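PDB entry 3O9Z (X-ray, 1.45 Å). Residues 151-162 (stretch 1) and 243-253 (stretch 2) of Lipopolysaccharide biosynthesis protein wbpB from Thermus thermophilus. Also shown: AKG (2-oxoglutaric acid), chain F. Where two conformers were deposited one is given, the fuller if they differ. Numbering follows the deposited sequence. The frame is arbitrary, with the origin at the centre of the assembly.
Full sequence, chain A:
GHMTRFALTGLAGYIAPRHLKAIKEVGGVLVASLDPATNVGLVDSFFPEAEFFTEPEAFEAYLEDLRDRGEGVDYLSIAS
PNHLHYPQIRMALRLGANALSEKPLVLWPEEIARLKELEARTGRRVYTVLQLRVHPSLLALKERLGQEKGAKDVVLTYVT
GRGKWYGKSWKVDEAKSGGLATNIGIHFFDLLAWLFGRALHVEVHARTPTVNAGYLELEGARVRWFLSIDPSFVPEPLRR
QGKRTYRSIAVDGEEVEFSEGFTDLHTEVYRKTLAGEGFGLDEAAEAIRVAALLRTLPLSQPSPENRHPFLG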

# COMPACT_ATOMS: atom_id res chain seq x y z
N ALA A 151 47.17 -17.90 9.21
CA ALA A 151 45.89 -17.76 8.54
C ALA A 151 45.43 -19.06 7.91
O ALA A 151 46.25 -19.93 7.58
CB ALA A 151 46.00 -16.68 7.52
N LYS A 152 44.12 -19.20 7.70
CA LYS A 152 43.56 -20.41 7.14
C LYS A 152 43.02 -20.15 5.73
O LYS A 152 42.72 -19.01 5.37
CB LYS A 152 42.42 -20.92 8.02
CG LYS A 152 42.93 -21.49 9.41
CD LYS A 152 44.29 -22.17 9.32
CE LYS A 152 44.79 -22.59 10.71
NZ LYS A 152 46.07 -23.37 10.68
N ASP A 153 42.97 -21.19 4.90
CA ASP A 153 42.35 -21.09 3.58
C ASP A 153 40.96 -21.67 3.71
O ASP A 153 40.75 -22.75 4.25
CB ASP A 153 43.17 -21.88 2.57
CG ASP A 153 44.43 -21.13 2.21
OD1 ASP A 153 44.31 -20.04 1.61
OD2 ASP A 153 45.52 -21.54 2.67
N VAL A 154 39.97 -20.89 3.26
CA VAL A 154 38.57 -21.18 3.57
C VAL A 154 37.75 -21.11 2.29
O VAL A 154 37.98 -20.23 1.45
CB VAL A 154 38.02 -20.08 4.52
CG1 VAL A 154 36.51 -20.34 4.77
CG2 VAL A 154 38.76 -20.07 5.85
N VAL A 155 36.83 -22.05 2.13
CA VAL A 155 35.86 -21.98 1.05
C VAL A 155 34.49 -21.86 1.71
O VAL A 155 34.10 -22.73 2.51
CB VAL A 155 35.90 -23.23 0.16
CG1 VAL A 155 34.80 -23.17 -0.88
CG2 VAL A 155 37.26 -23.33 -0.53
N LEU A 156 33.77 -20.79 1.41
CA LEU A 156 32.45 -20.54 2.02
C LEU A 156 31.45 -20.65 0.88
O LEU A 156 31.59 -19.97 -0.14
CB LEU A 156 32.40 -19.08 2.51
CG LEU A 156 31.27 -18.70 3.46
CD1 LEU A 156 29.90 -18.72 2.80
CD2 LEU A 156 31.31 -19.52 4.78
N THR A 157 30.48 -21.56 1.03
CA THR A 157 29.44 -21.74 0.02
C THR A 157 28.09 -21.60 0.69
O THR A 157 27.84 -22.19 1.75
CB THR A 157 29.54 -23.17 -0.55
OG1 THR A 157 30.88 -23.38 -1.02
CG2 THR A 157 28.59 -23.33 -1.75
N TYR A 158 27.26 -20.70 0.16
CA TYR A 158 26.05 -20.29 0.87
C TYR A 158 24.92 -20.25 -0.16
O TYR A 158 24.80 -19.28 -0.92
CB TYR A 158 26.27 -18.91 1.52
CG TYR A 158 25.31 -18.62 2.65
CD1 TYR A 158 23.99 -18.24 2.41
CD2 TYR A 158 25.72 -18.80 3.97
CE1 TYR A 158 23.12 -17.97 3.49
CE2 TYR A 158 24.87 -18.57 5.04
CZ TYR A 158 23.58 -18.15 4.80
OH TYR A 158 22.71 -17.91 5.84
N VAL A 159 24.10 -21.29 -0.18
CA VAL A 159 23.03 -21.40 -1.17
C VAL A 159 21.75 -21.56 -0.38
O VAL A 159 21.64 -22.42 0.50
CB VAL A 159 23.21 -22.65 -2.06
CG1 VAL A 159 22.09 -22.68 -3.07
CG2 VAL A 159 24.55 -22.63 -2.80
N THR A 160 20.79 -20.68 -0.59
CA THR A 160 19.53 -20.78 0.14
C THR A 160 18.39 -20.43 -0.81
O THR A 160 18.25 -19.27 -1.24
CB THR A 160 19.57 -19.96 1.44
OG1 THR A 160 18.30 -20.13 2.12
CG2 THR A 160 19.79 -18.48 1.15
N GLY A 161 17.64 -21.43 -1.27
CA GLY A 161 16.74 -21.19 -2.40
C GLY A 161 15.61 -20.24 -2.04
O GLY A 161 15.11 -20.24 -0.91
N ARG A 162 15.25 -19.44 -3.04
CA ARG A 162 14.11 -18.51 -2.87
C ARG A 162 13.18 -18.64 -4.06
O ARG A 162 13.59 -18.58 -5.23
CB ARG A 162 14.57 -17.05 -2.76
CG ARG A 162 15.33 -16.77 -1.47
CD ARG A 162 14.42 -16.78 -0.23
NE ARG A 162 15.16 -16.43 0.97
CZ ARG A 162 15.92 -17.27 1.64
NH1 ARG A 162 16.13 -18.51 1.20
NH2 ARG A 162 16.55 -16.86 2.76
N LYS A 243 16.84 -31.19 -1.67
CA LYS A 243 17.30 -30.16 -0.73
C LYS A 243 17.52 -28.81 -1.42
O LYS A 243 18.01 -28.80 -2.55
CB LYS A 243 18.62 -30.56 -0.07
CG LYS A 243 18.61 -31.93 0.59
CD LYS A 243 17.74 -31.97 1.82
CE LYS A 243 18.10 -33.20 2.66
NZ LYS A 243 17.12 -33.40 3.76
N ARG A 244 17.17 -27.73 -0.72
CA ARG A 244 17.25 -26.41 -1.36
C ARG A 244 18.16 -25.42 -0.64
O ARG A 244 18.20 -24.25 -1.00
CB ARG A 244 15.85 -25.82 -1.55
CG ARG A 244 15.02 -26.74 -2.42
CD ARG A 244 13.59 -26.29 -2.64
NE ARG A 244 13.14 -26.98 -3.84
CZ ARG A 244 13.05 -26.43 -5.04
NH1 ARG A 244 13.28 -25.13 -5.20
NH2 ARG A 244 12.67 -27.17 -6.06
N THR A 245 18.89 -25.90 0.36
CA THR A 245 19.88 -25.10 1.05
C THR A 245 21.17 -25.90 1.20
O THR A 245 21.19 -27.14 1.34
CB THR A 245 19.45 -24.64 2.45
OG1 THR A 245 19.40 -25.77 3.32
CG2 THR A 245 18.07 -23.94 2.40
N TYR A 246 22.26 -25.14 1.24
CA TYR A 246 23.59 -25.68 1.47
C TYR A 246 24.42 -24.53 2.01
O TYR A 246 24.74 -23.60 1.28
CB TYR A 246 24.18 -26.25 0.18
CG TYR A 246 25.59 -26.79 0.35
CD1 TYR A 246 25.81 -27.89 1.18
CD2 TYR A 246 26.67 -26.20 -0.28
CE1 TYR A 246 27.10 -28.38 1.37
CE2 TYR A 246 27.97 -26.70 -0.11
CZ TYR A 246 28.16 -27.79 0.72
OH TYR A 246 29.45 -28.26 0.90
N ARG A 247 24.76 -24.61 3.29
CA ARG A 247 25.49 -23.55 3.98
C ARG A 247 26.72 -24.14 4.62
O ARG A 247 26.61 -24.87 5.62
CB ARG A 247 24.63 -22.83 5.03
CG ARG A 247 23.33 -22.21 4.49
CD ARG A 247 22.57 -21.61 5.70
NE ARG A 247 21.22 -21.15 5.38
CZ ARG A 247 20.12 -21.87 5.58
NH1 ARG A 247 20.23 -23.15 5.97
NH2 ARG A 247 18.92 -21.34 5.36
N SER A 248 27.87 -23.89 4.00
CA SER A 248 29.07 -24.67 4.29
C SER A 248 30.26 -23.73 4.49
O SER A 248 30.49 -22.80 3.70
CB SER A 248 29.38 -25.60 3.11
OG SER A 248 30.73 -26.03 3.14
N ILE A 249 31.02 -23.96 5.56
CA ILE A 249 32.34 -23.34 5.71
C ILE A 249 33.38 -24.45 5.75
O ILE A 249 33.33 -25.37 6.61
CB ILE A 249 32.43 -22.36 6.89
CG1 ILE A 249 33.83 -21.72 6.93
CG2 ILE A 249 32.08 -23.02 8.22
CD1 ILE A 249 33.90 -20.52 7.88
N ALA A 250 34.32 -24.42 4.81
CA ALA A 250 35.38 -25.45 4.76
C ALA A 250 36.72 -24.80 5.07
O ALA A 250 37.16 -23.90 4.36
CB ALA A 250 35.41 -26.13 3.38
N VAL A 251 37.34 -25.21 6.17
CA VAL A 251 38.55 -24.54 6.65
C VAL A 251 39.70 -25.53 6.54
O VAL A 251 39.68 -26.61 7.14
CB VAL A 251 38.42 -24.11 8.12
CG1 VAL A 251 39.72 -23.48 8.61
CG2 VAL A 251 37.22 -23.15 8.30
N ASP A 252 40.69 -25.17 5.73
CA ASP A 252 41.85 -26.03 5.47
C ASP A 252 41.36 -27.44 5.08
O ASP A 252 41.91 -28.43 5.57
CB ASP A 252 42.72 -26.11 6.73
CG ASP A 252 43.58 -24.87 6.96
OD1 ASP A 252 43.47 -23.87 6.21
OD2 ASP A 252 44.40 -24.92 7.91
N GLY A 253 40.33 -27.53 4.24
CA GLY A 253 39.76 -28.82 3.82
C GLY A 253 38.80 -29.59 4.72
O GLY A 253 38.35 -30.68 4.38
C1 AKG F . 16.85 -13.89 5.01
O1 AKG F . 16.12 -14.52 4.21
O2 AKG F . 16.78 -12.66 5.12
C2 AKG F . 17.75 -14.54 5.93
O5 AKG F . 18.43 -13.85 6.69
C3 AKG F . 17.88 -16.04 5.94
C4 AKG F . 19.06 -16.42 5.04
C5 AKG F . 19.20 -17.91 4.81
O3 AKG F . 18.19 -18.58 4.51
O4 AKG F . 20.31 -18.44 4.94
O HOH W 1 32.27 -24.57 1.38

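Two antiparallel strands, 152-160 and 245-251, lie edge to edge, and their backbones supply most of the polar contact. Val155, Thr157 and Val159 each face a partner in a hydrogen-bonded pair. Val155 N donates to Ala250 O at 2.9 Å and Ala250 N returns a bond to Val155 O at 2.9 Å; Thr157 N reaches Ser248 O at 2.9 Å and Ser248 N reaches Thr157 O at 2.8 Å; Val159 N meets Tyr246 O at 2.8 Å and Tyr246 N meets Val159 O at 2.9 Å. The ladder runs past the strand at one end, where Gly161 N donates to Arg244 O at 2.9 Å. A CB on Gly161 would point toward the other stretch and sit tight against that same oxygen, so glycine fits here.

At the other end Asp252 turns out of the strand with positive phi. Its N donates to Asp153 O at 2.8 Å, while its carboxylate takes the place of a backbone acceptor: Asp153 N donates to Asp252 OD1 at 3.0 Å. Asp252 OD2 forms a salt bridge with Lys152 NZ at 3.6 Å.

On the face bearing Tyr158, Thr160 and Arg247, the strands jointly bind 2-oxoglutarate. Arg247 NE donates to AKG O4 at 2.9 Å and Arg247 NH2 to AKG O3 at 3.0 Å, so the planar guanidinium matches both oxygens of one carboxylate. From the neighbouring strand, Tyr158 OH donates to AKG O4 at 2.6 Å and Thr160 OG1 to AKG O3 at 2.9 Å. Arginine also has an aliphatic stem, and Arg247 CG lies over the Tyr158 ring, 4.0 Å from its centroid, in a CH-pi contact. The ligand thus bridges Tyr158 and Arg247, which also pack against each other.

Farther along this face the residues, also buried, become aliphatic. Val154 CG1 meets Ile249 CG1 at 3.7 Å, Leu156 CD2 approaches Ile249 CB at 3.7 Å, and Val154 CG2 lies 4.2 Å from Val251 CG2. The beta-branched valines and isoleucine favour extended backbone, and with Leu156 they pack both across their pairs and diagonally to the next.

The face bearing Thr157 and Ser248 is more mixed. Water 1 donates to Val155 O at 2.8 Å and to Ser248 OG at 2.8 Å, and hydrogen-bonds Thr157 OG1 at 3.0 Å, linking the strands through small hydroxyl side chains. The methyl of Thr157 serves packing instead: its CG2 sits at the edge of the Tyr246 ring, 3.8 Å from Tyr246 CD2. In all, the contact buries 827 Å², both sides summed.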